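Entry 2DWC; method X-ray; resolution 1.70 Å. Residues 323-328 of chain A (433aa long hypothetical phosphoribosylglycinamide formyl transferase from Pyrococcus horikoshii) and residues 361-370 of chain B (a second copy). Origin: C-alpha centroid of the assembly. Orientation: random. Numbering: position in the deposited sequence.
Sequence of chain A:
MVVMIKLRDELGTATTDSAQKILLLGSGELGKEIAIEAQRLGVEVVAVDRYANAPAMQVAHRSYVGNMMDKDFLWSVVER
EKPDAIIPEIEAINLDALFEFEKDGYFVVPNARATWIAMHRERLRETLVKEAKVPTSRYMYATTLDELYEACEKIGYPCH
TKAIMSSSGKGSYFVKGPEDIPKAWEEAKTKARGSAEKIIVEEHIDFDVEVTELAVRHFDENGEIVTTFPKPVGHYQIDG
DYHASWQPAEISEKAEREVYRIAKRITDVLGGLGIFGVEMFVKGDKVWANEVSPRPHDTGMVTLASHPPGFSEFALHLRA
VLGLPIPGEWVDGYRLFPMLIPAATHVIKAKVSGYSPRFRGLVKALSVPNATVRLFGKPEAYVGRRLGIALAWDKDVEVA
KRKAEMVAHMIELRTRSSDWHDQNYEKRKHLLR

Chain A (323-328) GLPIPG
Chain B, residues 361-370: GLVKALSVPN

The contact between the two copies pairs an irregular, extended segment of chain A with a short helix and the turn that follows it in chain B. Chain A begins at Gly A323, which ends a helix in a Schellman motif with phi/psi of 86/15°, a conformation in which a beta carbon would be jammed against the preceding carbonyl oxygen. From there the backbone is extended: -88/157° at Leu A324, -78/167° at Pro A325, -140/123° at Ile A326, -68/150° at Pro A327 and -159/176° at Gly A328. Leu A324 lies beside the chain B helix, while Pro A327 reaches the turn, its CA 5.0 Å from the CA of Ser B367; from Leu A324 to Pro A327 and from Leu B362 to Pro B369, the chains advance in the same general direction. Both prolines direct CA-to-CB toward chain B, whereas that of Ile A326 (m,t) between them points away. No hydrogen bond crosses the contact, which buries 359 Å² counted over both sides.

In chain B, Gly B361 (96/10°) is the N-cap residue of helix 362-365, and its O accepts a hydrogen bond from Ala B365 N at 2.9 Å. The CA-to-CB bond of Leu B362 (-70/-27°, m,t) points toward chain A, and its CD1 lies 4.1 Å from CD2 of Leu A324. The latter leaves its backbone sideways, but its own m,t rotamer carries the end of the side chain nearer. The carbonyl of Leu B362 accepts Leu B366 N at 2.9 Å, and its O also lies 3.8 Å from Pro A325 CG.

Val B363 (-61/-50°, chi1 t) contributes mainly through its backbone, with O 3.6 Å from CG of Pro A325, whose ring is C-gamma endo. The CA-to-CB bond of Lys B364 (-71/-44°) points away from chain A; chi1 is m and the remaining chi angles are t. Neither it nor Ala B365 (-66/-40°) makes contact.

The helix gives way at Leu B366 (-87/7°), within a type I turn from Ala B365 to Val B368 whose second central residue, Ser B367, has phi/psi of -98/-11°. The CA-to-CB bond of Leu B366, again m,t, points toward chain A: its CD1 is 4.2 Å from Leu A324 CD2, and its CB is 3.8 Å from Pro A325 CG. Leu B362 and Leu B366, four residues apart, thus both present a CD1 to the same atom, Leu A324 CD2. The O of Leu B366 approaches Pro A327 CD at 3.5 Å, a ring carbon that occupies the place of an amide proton and so leaves the contact to van der Waals packing.

Ser B367 directs CA-to-CB away from chain A, yet with chi1 at -78° its OG lies 3.4 Å from Pro A325 CB and 2.7 Å from Val B363 O. Its backbone N donates to Lys B364 O at 3.2 Å, and its O lies 3.7 Å from Pro A327 CB.

The CA-to-CB bond of Val B368 (-70/122°, chi1 t) points away, but its O lies 3.4 Å from CG of Pro A327, a C-gamma exo ring. Pro B369 (-71/151°, C-gamma endo) then adds a proline-proline contact, its CB 4.0 Å from Pro A327 CB. Asn B370 (62/36°; chi1 -56°, m; chi2 -29°) makes no contact with chain A.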

# COMPACT_ATOMS: atom_id res chain seq x y z
N GLY A 323 -16.95 10.56 -2.21
CA GLY A 323 -18.36 10.15 -2.26
C GLY A 323 -18.60 8.66 -2.41
O GLY A 323 -19.74 8.23 -2.69
N LEU A 324 -17.58 7.83 -2.18
CA LEU A 324 -17.71 6.38 -2.33
C LEU A 324 -18.18 5.77 -1.02
O LEU A 324 -18.04 6.35 0.06
CB LEU A 324 -16.34 5.76 -2.71
CG LEU A 324 -15.82 6.27 -4.08
CD1 LEU A 324 -14.34 5.87 -4.19
CD2 LEU A 324 -16.58 5.65 -5.25
N PRO A 325 -18.79 4.59 -1.12
CA PRO A 325 -19.27 3.92 0.11
C PRO A 325 -18.12 3.25 0.87
O PRO A 325 -17.02 3.10 0.35
CB PRO A 325 -20.24 2.86 -0.43
CG PRO A 325 -19.72 2.55 -1.78
CD PRO A 325 -19.16 3.85 -2.35
N ILE A 326 -18.40 2.86 2.10
CA ILE A 326 -17.43 2.17 2.95
C ILE A 326 -18.29 1.11 3.68
O ILE A 326 -19.25 1.45 4.36
CB ILE A 326 -16.87 3.08 4.02
CG1 ILE A 326 -15.98 4.18 3.36
CG2 ILE A 326 -16.04 2.24 5.04
CD1 ILE A 326 -15.54 5.30 4.34
N PRO A 327 -17.94 -0.17 3.55
CA PRO A 327 -18.72 -1.22 4.24
C PRO A 327 -18.58 -1.15 5.75
O PRO A 327 -17.53 -0.75 6.25
CB PRO A 327 -18.13 -2.53 3.71
CG PRO A 327 -17.38 -2.14 2.46
CD PRO A 327 -16.89 -0.74 2.70
N GLY A 328 -19.62 -1.57 6.48
CA GLY A 328 -19.50 -1.57 7.94
C GLY A 328 -20.54 -2.52 8.51
O GLY A 328 -21.34 -3.07 7.76
N GLY B 361 -20.55 1.24 -11.38
CA GLY B 361 -21.04 0.12 -10.58
C GLY B 361 -20.41 0.14 -9.20
O GLY B 361 -20.60 -0.80 -8.40
N LEU B 362 -19.70 1.24 -8.86
CA LEU B 362 -18.99 1.31 -7.58
C LEU B 362 -19.84 1.41 -6.33
O LEU B 362 -19.39 1.03 -5.26
CB LEU B 362 -17.94 2.48 -7.60
CG LEU B 362 -16.97 2.37 -8.78
CD1 LEU B 362 -16.03 3.63 -8.80
CD2 LEU B 362 -16.16 1.05 -8.68
N VAL B 363 -21.05 1.96 -6.43
CA VAL B 363 -21.87 2.03 -5.21
C VAL B 363 -22.10 0.59 -4.72
O VAL B 363 -21.87 0.27 -3.54
CB VAL B 363 -23.24 2.71 -5.46
CG1 VAL B 363 -24.10 2.58 -4.18
CG2 VAL B 363 -23.01 4.21 -5.72
N LYS B 364 -22.52 -0.29 -5.62
CA LYS B 364 -22.71 -1.70 -5.22
C LYS B 364 -21.43 -2.46 -4.98
O LYS B 364 -21.25 -3.15 -3.95
CB LYS B 364 -23.54 -2.42 -6.29
CG LYS B 364 -24.98 -1.99 -6.22
CD LYS B 364 -25.80 -2.62 -7.34
CE LYS B 364 -27.28 -2.26 -7.19
NZ LYS B 364 -28.05 -2.74 -8.39
N ALA B 365 -20.46 -2.29 -5.87
CA ALA B 365 -19.23 -3.06 -5.73
C ALA B 365 -18.43 -2.70 -4.47
O ALA B 365 -17.87 -3.58 -3.82
CB ALA B 365 -18.34 -2.88 -7.01
N LEU B 366 -18.36 -1.40 -4.15
CA LEU B 366 -17.56 -0.99 -2.99
C LEU B 366 -18.33 -1.02 -1.66
O LEU B 366 -17.84 -0.57 -0.64
CB LEU B 366 -16.91 0.40 -3.24
CG LEU B 366 -16.02 0.40 -4.50
CD1 LEU B 366 -15.26 1.75 -4.55
CD2 LEU B 366 -14.98 -0.73 -4.48
N SER B 367 -19.55 -1.55 -1.70
CA SER B 367 -20.36 -1.70 -0.48
C SER B 367 -20.21 -3.15 0.04
O SER B 367 -20.64 -3.49 1.15
CB SER B 367 -21.84 -1.39 -0.78
OG SER B 367 -22.10 0.00 -0.85
N VAL B 368 -19.61 -4.01 -0.77
CA VAL B 368 -19.36 -5.41 -0.38
C VAL B 368 -18.28 -5.45 0.70
O VAL B 368 -17.13 -4.97 0.51
CB VAL B 368 -18.93 -6.25 -1.60
CG1 VAL B 368 -18.59 -7.71 -1.18
CG2 VAL B 368 -20.03 -6.21 -2.68
N PRO B 369 -18.59 -6.01 1.87
CA PRO B 369 -17.58 -6.06 2.94
C PRO B 369 -16.45 -7.04 2.67
O PRO B 369 -16.62 -8.04 1.94
CB PRO B 369 -18.40 -6.46 4.19
CG PRO B 369 -19.54 -7.23 3.63
CD PRO B 369 -19.92 -6.49 2.35
N ASN B 370 -15.28 -6.71 3.23
CA ASN B 370 -14.08 -7.54 3.11
C ASN B 370 -13.61 -7.69 1.67
O ASN B 370 -13.18 -8.76 1.25
CB ASN B 370 -14.33 -8.94 3.68
CG ASN B 370 -14.81 -8.90 5.14
OD1 ASN B 370 -14.49 -8.00 5.89
ND2 ASN B 370 -15.57 -9.92 5.54